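Local coordinates for Hia (Adhesin) (Haemophilus influenzae, PDB 3EMF), which probably mediates adhesion of the bacterium to host cells as a trimeric autotransporter, this chain being its HiaBD2 binding domain, at residues F17-N22 with E28-E33; K36-L41 with G67-S72; V98-T103 with H109-A114. All blocks are in the same frame, centred on the assembly; numbering follows the deposited sequence.

Contact 1. Residues F17-N22 with E28-E33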
loop_
_atom_site.group_PDB
_atom_site.type_symbol
_atom_site.label_atom_id
_atom_site.label_comp_id
_atom_site.label_asym_id
_atom_site.label_seq_id
_atom_site.Cartn_x
_atom_site.Cartn_y
_atom_site.Cartn_z
ATOM N N PHE A 17 7.400 -18.480 -14.333
ATOM C CA PHE A 17 6.037 -18.021 -14.544
ATOM C C PHE A 17 5.654 -18.496 -15.926
ATOM O O PHE A 17 6.459 -18.413 -16.857
ATOM C CB PHE A 17 5.984 -16.495 -14.470
ATOM C CG PHE A 17 4.672 -15.896 -14.910
ATOM C CD1 PHE A 17 3.683 -15.623 -13.989
ATOM C CD2 PHE A 17 4.446 -15.579 -16.240
ATOM C CE1 PHE A 17 2.481 -15.059 -14.383
ATOM C CE2 PHE A 17 3.253 -15.013 -16.642
ATOM C CZ PHE A 17 2.268 -14.753 -15.711
ATOM N N ASN A 18 4.439 -19.015 -16.067
ATOM C CA ASN A 18 4.030 -19.581 -17.348
ATOM C C ASN A 18 3.046 -18.688 -18.078
ATOM O O ASN A 18 1.879 -18.550 -17.676
ATOM C CB ASN A 18 3.418 -20.964 -17.158
ATOM C CG ASN A 18 2.883 -21.542 -18.454
ATOM O OD1 ASN A 18 2.109 -20.900 -19.165
ATOM N ND2 ASN A 18 3.289 -22.762 -18.764
ATOM N N PHE A 19 3.514 -18.107 -19.175
ATOM C CA PHE A 19 2.728 -17.116 -19.896
ATOM C C PHE A 19 1.409 -17.647 -20.456
ATOM O O PHE A 19 0.404 -16.928 -20.483
ATOM C CB PHE A 19 3.579 -16.458 -20.980
ATOM C CG PHE A 19 4.642 -15.573 -20.427
ATOM C CD1 PHE A 19 4.350 -14.275 -20.048
ATOM C CD2 PHE A 19 5.917 -16.050 -20.236
ATOM C CE1 PHE A 19 5.323 -13.458 -19.521
ATOM C CE2 PHE A 19 6.896 -15.237 -19.713
ATOM C CZ PHE A 19 6.600 -13.944 -19.357
ATOM N N THR A 20 1.407 -18.907 -20.875
ATOM C CA THR A 20 0.212 -19.530 -21.447
ATOM C C THR A 20 -0.974 -19.528 -20.488
ATOM O O THR A 20 -2.101 -19.197 -20.872
ATOM C CB THR A 20 0.486 -20.991 -21.865
ATOM O OG1 THR A 20 1.295 -21.010 -23.046
ATOM C CG2 THR A 20 -0.819 -21.717 -22.150
ATOM N N ASN A 21 -0.701 -19.892 -19.236
ATOM C CA ASN A 21 -1.739 -20.128 -18.234
ATOM C C ASN A 21 -2.283 -18.863 -17.594
ATOM O O ASN A 21 -3.266 -18.911 -16.855
ATOM C CB ASN A 21 -1.206 -21.036 -17.125
ATOM C CG ASN A 21 -0.638 -22.329 -17.650
ATOM O OD1 ASN A 21 -0.959 -22.758 -18.756
ATOM N ND2 ASN A 21 0.209 -22.965 -16.854
ATOM N N ASN A 22 -1.638 -17.731 -17.855
ATOM C CA ASN A 22 -2.003 -16.488 -17.179
ATOM C C ASN A 22 -2.497 -15.426 -18.149
ATOM O O ASN A 22 -2.340 -15.571 -19.351
ATOM C CB ASN A 22 -0.820 -15.976 -16.357
ATOM C CG ASN A 22 -0.516 -16.874 -15.176
ATOM O OD1 ASN A 22 -1.185 -16.795 -14.147
ATOM N ND2 ASN A 22 0.477 -17.746 -15.322
ATOM N N GLU A 28 1.988 -8.728 -18.428
ATOM C CA GLU A 28 2.502 -7.355 -18.494
ATOM C C GLU A 28 3.259 -6.959 -17.230
ATOM O O GLU A 28 4.257 -6.240 -17.286
ATOM C CB GLU A 28 1.372 -6.348 -18.776
ATOM C CG GLU A 28 0.779 -6.453 -20.186
ATOM C CD GLU A 28 -0.276 -5.383 -20.496
ATOM O OE1 GLU A 28 -0.942 -4.882 -19.558
ATOM O OE2 GLU A 28 -0.435 -5.045 -21.691
ATOM N N LYS A 29 2.788 -7.428 -16.084
ATOM C CA LYS A 29 3.497 -7.179 -14.848
ATOM C C LYS A 29 4.762 -8.027 -14.750
ATOM O O LYS A 29 5.799 -7.566 -14.281
ATOM C CB LYS A 29 2.593 -7.446 -13.639
ATOM C CG LYS A 29 1.444 -6.452 -13.571
ATOM C CD LYS A 29 0.481 -6.745 -12.394
ATOM C CE LYS A 29 -0.775 -5.868 -12.490
ATOM N NZ LYS A 29 -1.650 -5.946 -11.249
ATOM N N GLN A 30 4.652 -9.271 -15.179
ATOM C CA GLN A 30 5.759 -10.213 -15.085
ATOM C C GLN A 30 7.023 -9.693 -15.764
ATOM O O GLN A 30 8.140 -9.938 -15.281
ATOM C CB GLN A 30 5.330 -11.568 -15.657
ATOM C CG GLN A 30 6.468 -12.542 -15.957
ATOM C CD GLN A 30 7.069 -13.174 -14.718
ATOM O OE1 GLN A 30 6.661 -12.886 -13.596
ATOM N NE2 GLN A 30 8.090 -14.019 -14.921
ATOM N N VAL A 31 6.862 -8.956 -16.864
ATOM C CA VAL A 31 8.017 -8.550 -17.693
ATOM C C VAL A 31 8.534 -7.141 -17.424
ATOM O O VAL A 31 9.544 -6.721 -18.020
ATOM C CB VAL A 31 7.703 -8.640 -19.202
ATOM C CG1 VAL A 31 7.387 -10.064 -19.606
ATOM C CG2 VAL A 31 6.542 -7.687 -19.565
ATOM N N GLN A 32 7.854 -6.405 -16.539
ATOM C CA GLN A 32 8.287 -5.056 -16.175
ATOM C C GLN A 32 9.190 -5.008 -14.930
ATOM O O GLN A 32 8.822 -5.512 -13.866
ATOM C CB GLN A 32 7.067 -4.150 -15.966
ATOM C CG GLN A 32 6.320 -3.819 -17.242
ATOM C CD GLN A 32 5.125 -2.921 -16.974
ATOM O OE1 GLN A 32 5.259 -1.698 -16.902
ATOM N NE2 GLN A 32 3.947 -3.526 -16.823
ATOM N N GLU A 33 10.361 -4.383 -15.066
ATOM C CA GLU A 33 11.283 -4.233 -13.946
ATOM C C GLU A 33 10.586 -3.559 -12.755
ATOM O O GLU A 33 10.931 -3.815 -11.610
ATOM C CB GLU A 33 12.524 -3.412 -14.343
ATOM C CG GLU A 33 13.421 -4.076 -15.397
HETATM O O HOH W 1 8.522 -16.505 -17.237
#
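Phe17 and Gln30 make the nearest backbone approach between 17-22 and 28-33, their CA atoms 7.8 Å apart, which leaves the gap to be filled by side chains. The first segment is a tight turn, with helical backbone angles at residues 19-21; the second is the last turn of a helix running out into loop. An Asx motif shapes the turn: Asn18 OD1 accepts from Asn21 N, 3.0 Å away and above the carbonyl plane. Asn22 ND2 reaches back to Asn18 O at 2.9 Å, a second strap on the same turn.

Gln30 carries the contact. Its CG is anti to the backbone N (chi1 165°) and the chain bends at chi2 (75°), which stacks the amide over the CB-CG end of Phe17, planes 19° apart, with Gln30 CB above the ring face toward the rim. Gln30 CG adds an off-centre CH-pi contact, 4.1 Å from the Phe17 ring centroid, and NE2 comes within 3.3 Å of Phe17 CB. The amide is also held by the preceding loop, OE1 by Gly13 N and NE2 by Asp14 O, while a water donates to Phe17 O and accepts a weak hydrogen bond from the same NE2. Phe19 crosses Gln30 at about a right angle, its CZ 3.7 Å from the same CG, and also meets Val31 CG1 at 4.0 Å obliquely. Phe17 CD2 sits over the centre of the Phe19 ring.

Around this aromatic pair, Phe17 also packs on Asp26 and Phe19 on Ala27, both of helix 24-30, while Asn40 and Glu43 of the loop after the helix also touch Phe17.

Contact 2. Residues K36-L41 with G67-S72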
loop_
_atom_site.group_PDB
_atom_site.type_symbol
_atom_site.label_atom_id
_atom_site.label_comp_id
_atom_site.label_asym_id
_atom_site.label_seq_id
_atom_site.Cartn_x
_atom_site.Cartn_y
_atom_site.Cartn_z
ATOM N N LYS A 36 9.185 -6.085 -10.514
ATOM C CA LYS A 36 10.066 -7.187 -10.165
ATOM C C LYS A 36 10.208 -7.332 -8.662
ATOM O O LYS A 36 10.606 -6.387 -7.981
ATOM C CB LYS A 36 11.471 -6.986 -10.783
ATOM C CG LYS A 36 12.415 -8.126 -10.460
ATOM C CD LYS A 36 13.814 -7.913 -11.103
ATOM C CE LYS A 36 14.788 -9.013 -10.671
ATOM N NZ LYS A 36 16.230 -8.590 -10.767
ATOM N N GLY A 37 9.921 -8.520 -8.144
ATOM C CA GLY A 37 10.056 -8.755 -6.717
ATOM C C GLY A 37 8.780 -8.516 -5.912
ATOM O O GLY A 37 8.719 -8.853 -4.737
ATOM N N LEU A 38 7.758 -7.927 -6.520
ATOM C CA LEU A 38 6.475 -7.826 -5.818
ATOM C C LEU A 38 5.807 -9.192 -5.863
ATOM O O LEU A 38 6.001 -9.944 -6.813
ATOM C CB LEU A 38 5.559 -6.770 -6.454
ATOM C CG LEU A 38 6.020 -5.312 -6.425
ATOM C CD1 LEU A 38 4.958 -4.370 -7.035
ATOM C CD2 LEU A 38 6.339 -4.909 -5.000
ATOM N N LEU A 39 5.008 -9.495 -4.845
ATOM C CA LEU A 39 4.338 -10.779 -4.741
ATOM C C LEU A 39 3.392 -10.961 -5.915
ATOM O O LEU A 39 2.659 -10.046 -6.299
ATOM C CB LEU A 39 3.560 -10.864 -3.419
ATOM C CG LEU A 39 3.234 -12.249 -2.848
ATOM C CD1 LEU A 39 4.523 -13.051 -2.648
ATOM C CD2 LEU A 39 2.468 -12.103 -1.523
ATOM N N ASN A 40 3.421 -12.146 -6.501
ATOM C CA ASN A 40 2.471 -12.473 -7.539
ATOM C C ASN A 40 1.281 -13.215 -6.922
ATOM O O ASN A 40 1.317 -14.418 -6.736
ATOM C CB ASN A 40 3.108 -13.314 -8.643
ATOM C CG ASN A 40 2.133 -13.591 -9.767
ATOM O OD1 ASN A 40 0.954 -13.241 -9.660
ATOM N ND2 ASN A 40 2.608 -14.206 -10.849
ATOM N N LEU A 41 0.234 -12.479 -6.585
ATOM C CA LEU A 41 -0.891 -13.082 -5.891
ATOM C C LEU A 41 -1.851 -13.788 -6.841
ATOM O O LEU A 41 -2.622 -14.651 -6.426
ATOM C CB LEU A 41 -1.627 -12.027 -5.051
ATOM C CG LEU A 41 -0.940 -11.651 -3.739
ATOM C CD1 LEU A 41 -1.707 -10.533 -3.039
ATOM C CD2 LEU A 41 -0.817 -12.863 -2.824
ATOM N N GLY A 67 3.184 -4.510 -2.113
ATOM C CA GLY A 67 3.448 -3.167 -2.555
ATOM C C GLY A 67 2.612 -2.774 -3.740
ATOM O O GLY A 67 1.825 -3.566 -4.255
ATOM N N TRP A 68 2.756 -1.522 -4.141
ATOM C CA TRP A 68 2.117 -1.044 -5.350
ATOM C C TRP A 68 3.157 -0.256 -6.134
ATOM O O TRP A 68 4.188 0.148 -5.585
ATOM C CB TRP A 68 0.873 -0.184 -5.019
ATOM C CG TRP A 68 1.085 0.887 -4.001
ATOM C CD1 TRP A 68 1.103 0.743 -2.628
ATOM C CD2 TRP A 68 1.275 2.287 -4.257
ATOM N NE1 TRP A 68 1.298 1.968 -2.038
ATOM C CE2 TRP A 68 1.393 2.929 -3.015
ATOM C CE3 TRP A 68 1.341 3.059 -5.422
ATOM C CZ2 TRP A 68 1.598 4.309 -2.903
ATOM C CZ3 TRP A 68 1.541 4.423 -5.308
ATOM C CH2 TRP A 68 1.658 5.033 -4.062
ATOM N N VAL A 69 2.882 -0.028 -7.408
ATOM C CA VAL A 69 3.835 0.658 -8.266
ATOM C C VAL A 69 3.495 2.140 -8.429
ATOM O O VAL A 69 2.349 2.512 -8.692
ATOM C CB VAL A 69 3.926 -0.025 -9.636
ATOM C CG1 VAL A 69 4.841 0.749 -10.540
ATOM C CG2 VAL A 69 4.407 -1.477 -9.475
ATOM N N LEU A 70 4.507 2.976 -8.250
ATOM C CA LEU A 70 4.358 4.409 -8.371
ATOM C C LEU A 70 5.128 4.897 -9.594
ATOM O O LEU A 70 6.320 4.613 -9.739
ATOM C CB LEU A 70 4.904 5.079 -7.119
ATOM C CG LEU A 70 5.107 6.593 -7.180
ATOM C CD1 LEU A 70 3.788 7.324 -7.176
ATOM C CD2 LEU A 70 5.959 7.039 -6.004
ATOM N N SER A 71 4.449 5.628 -10.468
ATOM C CA SER A 71 5.052 6.049 -11.725
ATOM C C SER A 71 4.842 7.526 -11.995
ATOM O O SER A 71 3.848 8.105 -11.555
ATOM C CB SER A 71 4.453 5.241 -12.876
ATOM O OG SER A 71 4.783 3.873 -12.742
ATOM N N SER A 72 5.784 8.130 -12.717
ATOM C CA SER A 72 5.644 9.500 -13.189
ATOM C C SER A 72 6.011 9.520 -14.651
ATOM O O SER A 72 6.947 8.834 -15.077
ATOM C CB SER A 72 6.576 10.457 -12.435
ATOM O OG SER A 72 7.941 10.141 -12.677
#
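Leu38 meets the start of strand 67-74 with its two methyl branches, each finding a different partner. CD1 touches Val69 CG2 at 3.8 Å, and CD2 rests against the backbone at Gly67 CA, 4.2 Å away. With CG anti to the carbonyl carbon (chi1 -64°) and the chain extended beyond it (chi2 -177°), the fork lies over the strand, one methyl on Val69 and the other at Gly67. The backbones themselves stay apart, Leu38 and Gly67 having CA atoms 6.4 Å from each other.

This is the tight part: three buried residues, wholly apolar, with Leu38 CD2 set against the bare CA of Gly67. Leu38 also packs on Gln83 and Lys85 of strand 80-85, and Val69 on Tyr35.

Toward the N-terminal end of 36-41 the packing thins out: Lys36 is exposed, its side chain nowhere nearer than 9.1 Å to any atom of 67-72, and Gly37 is partly exposed. The strand meanwhile turns to other partners. Residues 69-72 pair in a parallel ladder with a strand of the second subunit, and Trp68 meets Trp68 of the third subunit edge-to-face. Such intertwined strands with a central tryptophan cluster are consistent with the Trp-ring domain of trimeric autotransporter adhesins, with Leu38, from the HiaBD2_N part of the sequence, packed on its first strand.

Contact 3. Residues V98-T103 with H109-A114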
loop_
_atom_site.group_PDB
_atom_site.type_symbol
_atom_site.label_atom_id
_atom_site.label_comp_id
_atom_site.label_asym_id
_atom_site.label_seq_id
_atom_site.Cartn_x
_atom_site.Cartn_y
_atom_site.Cartn_z
ATOM N N VAL A 98 4.761 25.715 -8.156
ATOM C CA VAL A 98 3.667 24.820 -7.771
ATOM C C VAL A 98 3.670 24.627 -6.258
ATOM O O VAL A 98 4.721 24.401 -5.653
ATOM C CB VAL A 98 3.775 23.436 -8.448
ATOM C CG1 VAL A 98 2.630 22.539 -8.013
ATOM C CG2 VAL A 98 3.789 23.569 -9.956
ATOM N N GLN A 99 2.488 24.734 -5.660
ATOM C CA GLN A 99 2.312 24.575 -4.221
ATOM C C GLN A 99 1.639 23.226 -3.926
ATOM O O GLN A 99 0.675 22.843 -4.585
ATOM C CB GLN A 99 1.453 25.723 -3.676
ATOM C CG GLN A 99 1.726 26.075 -2.220
ATOM C CD GLN A 99 0.919 27.269 -1.734
ATOM O OE1 GLN A 99 -0.312 27.212 -1.680
ATOM N NE2 GLN A 99 1.611 28.353 -1.362
ATOM N N VAL A 100 2.167 22.503 -2.950
ATOM C CA VAL A 100 1.597 21.216 -2.558
ATOM C C VAL A 100 1.430 21.211 -1.058
ATOM O O VAL A 100 2.386 21.447 -0.322
ATOM C CB VAL A 100 2.518 20.021 -2.929
ATOM C CG1 VAL A 100 1.946 18.729 -2.363
ATOM C CG2 VAL A 100 2.701 19.923 -4.433
ATOM N N THR A 101 0.211 20.941 -0.611
ATOM C CA THR A 101 -0.119 20.956 0.804
ATOM C C THR A 101 -0.920 19.698 1.127
ATOM O O THR A 101 -1.466 19.059 0.223
ATOM C CB THR A 101 -0.965 22.198 1.161
ATOM O OG1 THR A 101 -2.029 22.335 0.210
ATOM C CG2 THR A 101 -0.111 23.474 1.133
ATOM N N SER A 102 -0.991 19.347 2.409
ATOM C CA SER A 102 -1.745 18.169 2.827
ATOM C C SER A 102 -2.488 18.361 4.142
ATOM O O SER A 102 -2.130 19.208 4.968
ATOM C CB SER A 102 -0.859 16.920 2.911
ATOM O OG SER A 102 0.211 17.075 3.830
ATOM N N THR A 103 -3.527 17.554 4.309
ATOM C CA THR A 103 -4.330 17.518 5.517
ATOM C C THR A 103 -4.626 16.050 5.776
ATOM O O THR A 103 -4.609 15.255 4.848
ATOM C CB THR A 103 -5.675 18.240 5.320
ATOM O OG1 THR A 103 -6.462 17.511 4.375
ATOM C CG2 THR A 103 -5.471 19.653 4.797
ATOM N N HIS A 109 -6.807 11.212 3.835
ATOM C CA HIS A 109 -5.654 12.062 3.605
ATOM C C HIS A 109 -5.869 12.836 2.312
ATOM O O HIS A 109 -6.374 12.288 1.330
ATOM C CB HIS A 109 -4.385 11.183 3.540
ATOM C CG HIS A 109 -4.274 10.213 4.678
ATOM N ND1 HIS A 109 -4.571 8.871 4.549
ATOM C CD2 HIS A 109 -3.938 10.399 5.979
ATOM C CE1 HIS A 109 -4.410 8.269 5.717
ATOM N NE2 HIS A 109 -4.021 9.174 6.599
ATOM N N THR A 110 -5.510 14.113 2.311
ATOM C CA THR A 110 -5.704 14.946 1.127
ATOM C C THR A 110 -4.431 15.660 0.695
ATOM O O THR A 110 -3.802 16.359 1.485
ATOM C CB THR A 110 -6.793 16.007 1.369
ATOM O OG1 THR A 110 -8.010 15.346 1.698
ATOM C CG2 THR A 110 -7.015 16.857 0.120
ATOM N N ILE A 111 -4.051 15.470 -0.559
ATOM C CA ILE A 111 -2.988 16.252 -1.144
ATOM C C ILE A 111 -3.586 17.260 -2.113
ATOM O O ILE A 111 -4.352 16.902 -3.003
ATOM C CB ILE A 111 -1.966 15.379 -1.891
ATOM C CG1 ILE A 111 -1.502 14.218 -1.014
ATOM C CG2 ILE A 111 -0.796 16.241 -2.310
ATOM C CD1 ILE A 111 -0.564 14.638 0.103
ATOM N N THR A 112 -3.231 18.526 -1.934
ATOM C CA THR A 112 -3.841 19.599 -2.693
ATOM C C THR A 112 -2.797 20.334 -3.505
ATOM O O THR A 112 -1.727 20.664 -2.994
ATOM C CB THR A 112 -4.508 20.605 -1.747
ATOM O OG1 THR A 112 -5.491 19.930 -0.958
ATOM C CG2 THR A 112 -5.166 21.743 -2.540
ATOM N N PHE A 113 -3.124 20.604 -4.766
ATOM C CA PHE A 113 -2.179 21.217 -5.688
ATOM C C PHE A 113 -2.686 22.567 -6.145
ATOM O O PHE A 113 -3.825 22.687 -6.577
ATOM C CB PHE A 113 -1.974 20.321 -6.906
ATOM C CG PHE A 113 -1.463 18.972 -6.563
ATOM C CD1 PHE A 113 -2.328 17.989 -6.102
ATOM C CD2 PHE A 113 -0.114 18.687 -6.659
ATOM C CE1 PHE A 113 -1.862 16.744 -5.769
ATOM C CE2 PHE A 113 0.355 17.443 -6.330
ATOM C CZ PHE A 113 -0.523 16.466 -5.882
ATOM N N ALA A 114 -1.827 23.575 -6.057
ATOM C CA ALA A 114 -2.207 24.929 -6.428
ATOM C C ALA A 114 -1.000 25.666 -6.999
ATOM O O ALA A 114 0.109 25.149 -6.964
ATOM C CB ALA A 114 -2.769 25.663 -5.217
HETATM O O HOH W 2 -1.785 23.613 -2.200
HETATM O O HOH W 3 -8.303 14.886 4.597
#
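Phe113 presents its ring alongside Val100, whose CG2 meets it obliquely, 3.8 Å from CD2. The ring also meets Phe113 of both other subunits, edge-to-face with the second and at about 60° to the third, and packs on Phe92 of the third. The setting is a beta hairpin of strands 99-105 and 108-114, with 99-103 and 109-114 antiparallel at 159°. On the same face Val100 CG1 touches Ile111 CG2 at 3.7 Å, and Ile111 CD1 reaches Ser102 CB, whose OG bonds with Ser72 OG of the third subunit. From this largely apolar face Phe113 joins the phenylalanines of the other two subunits.

Six backbone hydrogen bonds join the strands, through the hydrogen-bonded pairs Gln99-Ala114, Thr101-Thr112 and Thr103-Thr110. Strand 108-114 also pairs in parallel with a strand of the third subunit, carrying the sheet across the interface.

On the Thr101 and Thr103 face two waters bridge the strands. Thr103 OG1, set between backbone N and carbonyl carbon (chi1 66°), stands 3.4 Å from Thr110 CB, and one water joins both hydroxyls of this pair. Another lies 2.7 Å from Thr101 OG1 and donates to Thr112 O at 3.1 Å.

How the contacts relate
Following the chain from the N terminus, contact 1 closes first, folding the turn at 17-22 onto the end of helix 24-30. Contact 2 then spans a long connection that includes helix 60-63, 25 residues between its segments, and brings the HiaBD2_N part of the chain against the first strand of the Trp-ring part. Contact 3 closes last, as a short hairpin. The three are in series, with none enclosing another. Contacts 1 and 2 have centres 13 Å apart and touch, Phe17 CD1 lying 3.6 Å from Asn40 ND2. Contact 3 stands off, about 10 Å from contact 2 and 22 Å from contact 1 between nearest atoms, on the opposite side of the chain's centre from contact 1.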